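Side-chain contacts in O-methyltransferase family 2 (Planctopirus limnophila, PDB 5I2H), which probably transfers a methyl group from S-adenosyl-L-methionine to a hydroxyl oxygen of its substrate and binds the flavone apigenin in the crystal: residues Leu62-Arg65 and Ala66-Leu70; Gln216-Pro219 and Thr220-Gly223; Ala235-Leu238 and Ala239-Gly243; Glu333-Arg336 and Gly337-Ala340. All blocks are in the same frame, centred on the assembly; numbering follows the deposited sequence.

In the fold
Contact 1 comes first along the chain, at the start of helix 64-76 in the dimerisation domain; the other three follow in series within the methyltransferase domain. Contacts 2 and 3 belong to successive beta-alpha-beta units of the Rossmann-like sheet, one at the turn between helix 209-217 and strand 222-227, the other at the end of helix 229-241. Their centres are about 14 Å apart, and Gln-216 NE2 meets Thr-242 O at 2.9 Å, a probable hydrogen bond. Contact 4, on helix 332-341, has its centre about 20 Å from that of contact 1, with nearest atoms about 5 Å apart; Arg-277 pairs with Glu-64 and with Glu-334, a link consistent with the two domains packing together.

Contact 1 (Leu62-Arg65 and Ala66-Leu70); sequences LSER and ATQVL
Leu-62 lays its CB against the hydroxyl of Thr-67, with OG1 3.3 Å away, and against the methyl of Ala-66. The same hydroxyl is also bound to Ser-63: Thr-67 OG1 donates to Ser-63 O at 2.8 Å, while Thr-67 N donates to the same oxygen at 2.9 Å. The two donors arrive from opposite faces of the carbonyl plane, and the hydroxyl gets there because OG1 stands beside its own backbone N (chi1 -56°). Ser-63 is the N-cap of the helix. With OG placed between its backbone N and carbonyl carbon, chi1 67°, the hydroxyl turns in toward the first turn and accepts from Ala-66 N at 3.0 Å, in a nearly straight bond; this OG is also hydrogen-bonded to Asp-129 OD2, its stronger polar partner.

One residue further along, Gln-68 NE2 donates a hydrogen bond to Glu-64 OE2 at 2.9 Å. The carboxylate oxygen lies close to the amide plane, but the amide comes to it from above the carboxylate plane, and the two flat groups stand 86° apart. Glu-64 OE2 also forms a salt bridge with Arg-277, which would probably favour the charged carboxylate. Arg-65 leads away to a salt bridge with Asp-129 and to the carbonyl oxygens of Thr-325 and Gly-327.

This capped first turn of helix 64-76, part of the dimerisation domain, lies against helix 53-60 through Thr-67 and Gln-68, while Ala-66 and Val-69 pack on Phe-322 of helix 312-324 and Leu-126 of helix 117-128.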
# COMPACT_ATOMS: atom_id res chain seq x y z
N LEU A 62 15.71 -19.96 1.62
CA LEU A 62 15.33 -19.14 0.48
C LEU A 62 16.55 -18.89 -0.41
O LEU A 62 17.69 -18.92 0.05
CB LEU A 62 14.73 -17.78 0.92
CG LEU A 62 13.41 -17.73 1.68
CD1 LEU A 62 13.07 -16.27 2.08
CD2 LEU A 62 12.27 -18.33 0.86
N SER A 63 16.28 -18.63 -1.68
CA SER A 63 17.34 -18.22 -2.59
C SER A 63 17.93 -16.89 -2.16
O SER A 63 17.34 -16.16 -1.35
CB SER A 63 16.81 -18.12 -4.03
OG SER A 63 15.87 -17.05 -4.15
N GLU A 64 19.11 -16.58 -2.70
CA GLU A 64 19.71 -15.26 -2.51
C GLU A 64 18.76 -14.17 -2.96
O GLU A 64 18.59 -13.16 -2.26
CB GLU A 64 21.02 -15.14 -3.28
CG GLU A 64 21.91 -13.94 -2.85
CD GLU A 64 21.77 -12.64 -3.72
OE1 GLU A 64 21.07 -12.63 -4.77
OE2 GLU A 64 22.40 -11.61 -3.33
N ARG A 65 18.14 -14.34 -4.12
CA ARG A 65 17.27 -13.29 -4.63
C ARG A 65 16.06 -13.12 -3.72
O ARG A 65 15.71 -11.99 -3.35
CB ARG A 65 16.82 -13.61 -6.07
CG ARG A 65 15.94 -12.47 -6.67
CD ARG A 65 15.56 -12.73 -8.13
NE ARG A 65 14.73 -13.91 -8.28
CZ ARG A 65 13.54 -13.92 -8.85
NH1 ARG A 65 13.00 -12.79 -9.33
NH2 ARG A 65 12.88 -15.08 -8.97
N ALA A 66 15.42 -14.23 -3.34
CA ALA A 66 14.24 -14.13 -2.48
C ALA A 66 14.60 -13.50 -1.15
O ALA A 66 13.85 -12.67 -0.61
CB ALA A 66 13.61 -15.51 -2.26
N THR A 67 15.77 -13.87 -0.60
CA THR A 67 16.15 -13.29 0.69
C THR A 67 16.43 -11.79 0.55
O THR A 67 16.01 -11.00 1.42
CB THR A 67 17.34 -14.04 1.29
OG1 THR A 67 17.03 -15.44 1.38
CG2 THR A 67 17.64 -13.52 2.70
N GLN A 68 17.07 -11.38 -0.55
CA GLN A 68 17.36 -9.97 -0.76
C GLN A 68 16.07 -9.16 -0.86
O GLN A 68 15.97 -8.09 -0.26
CB GLN A 68 18.21 -9.70 -2.00
CG GLN A 68 19.63 -10.17 -1.97
CD GLN A 68 20.60 -9.22 -1.28
OE1 GLN A 68 20.22 -8.41 -0.44
NE2 GLN A 68 21.87 -9.31 -1.67
N VAL A 69 15.09 -9.63 -1.65
CA VAL A 69 13.92 -8.77 -1.80
C VAL A 69 13.13 -8.70 -0.48
O VAL A 69 12.55 -7.66 -0.16
CB VAL A 69 13.00 -9.19 -2.98
CG1 VAL A 69 13.80 -9.29 -4.29
CG2 VAL A 69 12.26 -10.47 -2.73
N LEU A 70 13.13 -9.79 0.29
CA LEU A 70 12.44 -9.81 1.58
C LEU A 70 13.13 -8.88 2.56
O LEU A 70 12.48 -8.06 3.22
CB LEU A 70 12.40 -11.25 2.11
CG LEU A 70 11.72 -11.39 3.48
CD1 LEU A 70 10.86 -12.66 3.59
CD2 LEU A 70 12.77 -11.44 4.55

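Contact 2 (Gln216-Pro219 and Thr220-Gly223); sequences QKYP and TWRG
Tyr-218 and Trp-221 lie side by side and point the same way, their rings in an offset stack. The phenol faces the six-membered ring of the indole, with centroids 4.2 Å apart and planes only 11° from parallel. The overlap runs on to the root of the tyrosine: its CB sits 3.4 Å from the centroid of the indole's five-membered ring, almost on the ring normal, a CH-pi contact. Both side chains have CG beside the backbone N (chi1 -69° for Tyr-218 and -70° for Trp-221), similar torsions that let the rings overlap.

The backbone brings the residues together: Trp-221 N donates to Tyr-218 O at 3.0 Å and closes a type I turn through Pro-219 and Thr-220. Further out, CG of Lys-217 lies on the second face of the phenol, Tyr-218 OH is hydrogen-bonded to Leu-180 O, and the indole rests on Val-214 and Leu-215 of helix 209-217. A serine in place of Trp-221 would probably strip one face of the phenol of its stacking partner and uncover those two helix residues.

The arrangement is a tight helix-to-strand turn of a beta-alpha-beta unit, as found in the Rossmann-like methyltransferase fold.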
# COMPACT_ATOMS: atom_id res chain seq x y z
N GLN A 216 12.59 12.54 -32.08
CA GLN A 216 12.01 13.87 -32.26
C GLN A 216 12.95 14.96 -31.76
O GLN A 216 13.00 16.06 -32.34
CB GLN A 216 10.66 13.98 -31.55
CG GLN A 216 9.58 13.07 -32.11
CD GLN A 216 8.23 13.46 -31.57
OE1 GLN A 216 8.15 14.18 -30.56
NE2 GLN A 216 7.15 13.04 -32.23
N LYS A 217 13.70 14.69 -30.71
CA LYS A 217 14.63 15.69 -30.20
C LYS A 217 15.82 15.88 -31.12
O LYS A 217 16.36 16.99 -31.23
CB LYS A 217 15.11 15.29 -28.81
CG LYS A 217 16.14 16.28 -28.27
CD LYS A 217 16.24 16.23 -26.80
CE LYS A 217 16.79 17.58 -26.30
NZ LYS A 217 15.77 18.69 -26.35
N TYR A 218 16.25 14.81 -31.79
CA TYR A 218 17.48 14.78 -32.57
C TYR A 218 17.11 14.37 -33.99
O TYR A 218 17.18 13.18 -34.35
CB TYR A 218 18.50 13.82 -31.96
CG TYR A 218 19.08 14.26 -30.64
CD1 TYR A 218 20.03 15.28 -30.58
CD2 TYR A 218 18.69 13.65 -29.45
CE1 TYR A 218 20.58 15.67 -29.38
CE2 TYR A 218 19.24 14.05 -28.24
CZ TYR A 218 20.17 15.06 -28.20
OH TYR A 218 20.72 15.44 -26.99
N PRO A 219 16.72 15.32 -34.83
CA PRO A 219 16.23 14.99 -36.18
C PRO A 219 17.26 14.30 -37.09
O PRO A 219 16.86 13.72 -38.12
CB PRO A 219 15.83 16.36 -36.75
CG PRO A 219 15.65 17.23 -35.55
CD PRO A 219 16.62 16.76 -34.53
N THR A 220 18.55 14.37 -36.77
CA THR A 220 19.56 13.71 -37.59
C THR A 220 19.85 12.29 -37.14
O THR A 220 20.66 11.61 -37.78
CB THR A 220 20.88 14.47 -37.59
OG1 THR A 220 21.42 14.48 -36.26
CG2 THR A 220 20.68 15.90 -38.05
N TRP A 221 19.23 11.83 -36.06
CA TRP A 221 19.53 10.49 -35.57
C TRP A 221 18.65 9.46 -36.24
O TRP A 221 17.65 9.79 -36.89
CB TRP A 221 19.33 10.39 -34.06
CG TRP A 221 20.33 11.14 -33.25
CD1 TRP A 221 21.09 12.21 -33.66
CD2 TRP A 221 20.68 10.89 -31.89
NE1 TRP A 221 21.87 12.66 -32.61
CE2 TRP A 221 21.63 11.87 -31.51
CE3 TRP A 221 20.26 9.95 -30.94
CZ2 TRP A 221 22.19 11.91 -30.24
CZ3 TRP A 221 20.80 10.00 -29.67
CH2 TRP A 221 21.77 10.97 -29.33
N ARG A 222 19.03 8.19 -36.08
CA ARG A 222 18.22 7.06 -36.52
C ARG A 222 18.06 6.11 -35.35
O ARG A 222 18.93 6.01 -34.48
CB ARG A 222 18.82 6.28 -37.71
CG ARG A 222 18.80 7.04 -39.02
CD ARG A 222 19.23 6.16 -40.23
NE ARG A 222 18.46 4.91 -40.43
CZ ARG A 222 17.41 4.79 -41.25
NH1 ARG A 222 16.96 5.84 -41.93
NH2 ARG A 222 16.80 3.62 -41.39
N GLY A 223 16.95 5.39 -35.33
CA GLY A 223 16.64 4.49 -34.25
C GLY A 223 16.38 3.09 -34.75
O GLY A 223 15.97 2.88 -35.89

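Contact 3 (Ala235-Leu238 and Ala239-Gly243); sequences AAEL and AEQTG
Gln-241 and Glu-237 meet one turn apart on helix 229-241. From CB of Gln-241, 3.6 Å from Leu-238 O, the chain runs to CG, which lies 3.4 Å from Glu-237 OE2, and continues extended to CD. There the amide divides. OE1 touches the CD2 methyl of Leu-238 at 3.9 Å, whereas NE2 donates to Glu-237 OE2 at 2.8 Å in a bond of 173°. The acceptor lies in the amide plane and offers its anti lone pair, although carboxylate and amide planes are turned 60° from each other. Glu-237 bends at chi2 to reach forward to Gln-241.

The helix ends here in a Schellman motif: Gly-243 takes a positive phi (71°) with bonds back into the last turn, among them Gly-243 N to Glu-240 O. This is the closing turn of the helix in the beta-alpha-beta unit of strands 222-227 and 248-252. Within it, Leu-238 O is gripped twice, by Thr-242 N and by Thr-242 OG1, each at 2.9 Å.

On another side of the helix a water donates to both Ala-236 O and Glu-240 OE2, bridging backbone and carboxylate. Ala-239 packs on Leu-248, while Leu-238 and Thr-242 touch Met-212 of helix 209-217 and Trp-170 of helix 154-179.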
# COMPACT_ATOMS: atom_id res chain seq x y z
N ALA A 235 5.18 -0.84 -31.92
CA ALA A 235 6.15 0.17 -32.31
C ALA A 235 5.85 0.72 -33.69
O ALA A 235 5.99 1.92 -33.92
CB ALA A 235 7.58 -0.38 -32.28
N ALA A 236 5.44 -0.14 -34.63
CA ALA A 236 5.19 0.33 -35.98
C ALA A 236 4.06 1.36 -35.99
O ALA A 236 4.15 2.39 -36.67
CB ALA A 236 4.82 -0.84 -36.90
N GLU A 237 2.99 1.09 -35.23
CA GLU A 237 1.88 2.04 -35.13
C GLU A 237 2.34 3.35 -34.52
O GLU A 237 2.06 4.45 -35.05
CB GLU A 237 0.74 1.42 -34.29
CG GLU A 237 -0.36 2.42 -33.90
CD GLU A 237 -1.01 3.07 -35.12
OE1 GLU A 237 -1.06 2.43 -36.20
OE2 GLU A 237 -1.46 4.22 -35.04
N LEU A 238 3.07 3.27 -33.40
CA LEU A 238 3.45 4.49 -32.70
C LEU A 238 4.49 5.29 -33.48
O LEU A 238 4.47 6.53 -33.43
CB LEU A 238 3.95 4.15 -31.29
CG LEU A 238 2.92 3.45 -30.40
CD1 LEU A 238 3.56 3.16 -29.07
CD2 LEU A 238 1.64 4.32 -30.28
N ALA A 239 5.36 4.62 -34.24
CA ALA A 239 6.30 5.33 -35.10
C ALA A 239 5.57 6.16 -36.14
O ALA A 239 6.01 7.26 -36.48
CB ALA A 239 7.25 4.36 -35.81
N GLU A 240 4.45 5.65 -36.67
CA GLU A 240 3.65 6.45 -37.60
C GLU A 240 3.02 7.65 -36.90
O GLU A 240 3.03 8.77 -37.43
CB GLU A 240 2.56 5.60 -38.27
CG GLU A 240 3.07 4.42 -39.07
CD GLU A 240 3.63 4.76 -40.43
OE1 GLU A 240 3.67 5.97 -40.81
OE2 GLU A 240 4.00 3.79 -41.15
N GLN A 241 2.48 7.43 -35.70
CA GLN A 241 1.84 8.53 -35.00
C GLN A 241 2.82 9.64 -34.69
O GLN A 241 2.48 10.83 -34.80
CB GLN A 241 1.21 8.03 -33.71
CG GLN A 241 0.03 7.11 -33.91
CD GLN A 241 -0.56 6.70 -32.58
OE1 GLN A 241 -0.40 7.40 -31.58
NE2 GLN A 241 -1.25 5.56 -32.56
N THR A 242 4.05 9.29 -34.28
CA THR A 242 5.03 10.29 -33.85
C THR A 242 5.84 10.83 -35.03
O THR A 242 6.70 11.69 -34.82
CB THR A 242 5.98 9.71 -32.78
OG1 THR A 242 6.61 8.53 -33.29
CG2 THR A 242 5.21 9.38 -31.48
N GLY A 243 5.58 10.35 -36.25
CA GLY A 243 6.22 10.90 -37.43
C GLY A 243 7.70 10.60 -37.58
O GLY A 243 8.39 11.32 -38.30
O HOH W 1 4.90 1.29 -39.67

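Contact 4 (Glu333-Arg336 and Gly337-Ala340); sequences EEYR and GWIA
Trp-338 brings the edge of its six-membered ring toward the face of Tyr-335 in an offset edge-to-face pair, with centroids 5.6 Å apart and planes at 77°. The closest side-chain atoms are Trp-338 CZ3 and Tyr-335 CD1, at 3.7 Å. The indole is swung back toward the preceding turn with its CG beside the backbone N (chi1 -64°), and the same turn places one of its faces over Glu-334 O, which lies 3.6 Å from Trp-338 CD2.

That oxygen is nonetheless provided for, since it accepts from Trp-338 N at 3.3 Å, the longest of four successive helical bonds. The others are Gly-337 N to Glu-333 O, Ile-339 N to Tyr-335 O at 2.9 Å, and Ala-340 N to Arg-336 O at 2.8 Å. Tyr-335 O is also covered by the side chain of Ile-339, whose CG1 comes within 3.3 Å of it. At the carboxylate of Glu-334 both oxygens have partners: OE1 accepts from Ser-331 N, and OE2 forms salt bridges with Arg-277 and Arg-328.

Beyond the pair, the indole lies on Cys-280 and Ala-281 of helix 277-289 and meets the ring of Tyr-330 edge-to-face. A glycine at Trp-338 would probably leave the Tyr-335 ring without its aromatic neighbour and open a gap against helix 277-289.

The chemistry is thus divided: four backbone N-H groups are paired with the carbonyls of 333-336, aromatic and aliphatic groups face strands 296-301 and 357-362 and helix 277-289, and the Glu-334 charge, met by two arginines, is likely to stay ionised.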
# COMPACT_ATOMS: atom_id res chain seq x y z
N GLU A 333 25.29 0.87 -7.39
CA GLU A 333 26.53 0.13 -7.19
C GLU A 333 26.50 -1.21 -7.93
O GLU A 333 27.49 -1.61 -8.56
CB GLU A 333 26.77 -0.05 -5.68
CG GLU A 333 27.90 -0.96 -5.31
CD GLU A 333 28.07 -1.04 -3.78
OE1 GLU A 333 27.97 0.01 -3.09
OE2 GLU A 333 28.27 -2.16 -3.25
N GLU A 334 25.32 -1.87 -7.95
CA GLU A 334 25.19 -3.13 -8.68
C GLU A 334 25.31 -2.91 -10.19
O GLU A 334 26.09 -3.60 -10.86
CB GLU A 334 23.88 -3.82 -8.29
CG GLU A 334 23.99 -4.37 -6.85
CD GLU A 334 22.69 -4.95 -6.29
OE1 GLU A 334 21.61 -4.36 -6.55
OE2 GLU A 334 22.79 -5.99 -5.56
N TYR A 335 24.59 -1.93 -10.74
CA TYR A 335 24.78 -1.60 -12.16
C TYR A 335 26.24 -1.26 -12.47
O TYR A 335 26.80 -1.75 -13.47
CB TYR A 335 23.86 -0.46 -12.58
CG TYR A 335 22.42 -0.90 -12.65
CD1 TYR A 335 22.03 -1.85 -13.61
CD2 TYR A 335 21.46 -0.42 -11.77
CE1 TYR A 335 20.73 -2.31 -13.69
CE2 TYR A 335 20.12 -0.84 -11.85
CZ TYR A 335 19.77 -1.80 -12.81
OH TYR A 335 18.50 -2.28 -12.87
N ARG A 336 26.90 -0.49 -11.60
CA ARG A 336 28.29 -0.11 -11.87
C ARG A 336 29.22 -1.32 -11.83
O ARG A 336 30.21 -1.36 -12.57
CB ARG A 336 28.75 0.97 -10.88
CG ARG A 336 28.14 2.33 -11.17
CD ARG A 336 28.89 3.44 -10.45
NE ARG A 336 30.27 3.49 -10.95
CZ ARG A 336 31.21 4.32 -10.53
NH1 ARG A 336 30.96 5.21 -9.58
NH2 ARG A 336 32.43 4.25 -11.08
N GLY A 337 28.87 -2.34 -11.05
CA GLY A 337 29.63 -3.58 -11.09
C GLY A 337 29.59 -4.24 -12.46
O GLY A 337 30.63 -4.63 -12.99
N TRP A 338 28.40 -4.31 -13.07
CA TRP A 338 28.29 -4.90 -14.40
C TRP A 338 28.95 -4.03 -15.45
O TRP A 338 29.58 -4.55 -16.38
CB TRP A 338 26.82 -5.14 -14.75
CG TRP A 338 26.19 -6.14 -13.85
CD1 TRP A 338 26.76 -7.30 -13.38
CD2 TRP A 338 24.89 -6.05 -13.24
NE1 TRP A 338 25.89 -7.94 -12.57
CE2 TRP A 338 24.74 -7.20 -12.44
CE3 TRP A 338 23.83 -5.14 -13.32
CZ2 TRP A 338 23.59 -7.45 -11.71
CZ3 TRP A 338 22.70 -5.38 -12.58
CH2 TRP A 338 22.58 -6.53 -11.78
N ILE A 339 28.80 -2.71 -15.32
CA ILE A 339 29.44 -1.77 -16.23
C ILE A 339 30.94 -1.95 -16.20
O ILE A 339 31.60 -2.07 -17.25
CB ILE A 339 29.02 -0.33 -15.86
CG1 ILE A 339 27.53 -0.13 -16.22
CG2 ILE A 339 29.88 0.69 -16.58
CD1 ILE A 339 26.90 1.03 -15.53
N ALA A 340 31.51 -2.00 -14.99
CA ALA A 340 32.96 -2.15 -14.83
C ALA A 340 33.43 -3.52 -15.30
O ALA A 340 34.56 -3.65 -15.80
CB ALA A 340 33.36 -1.94 -13.36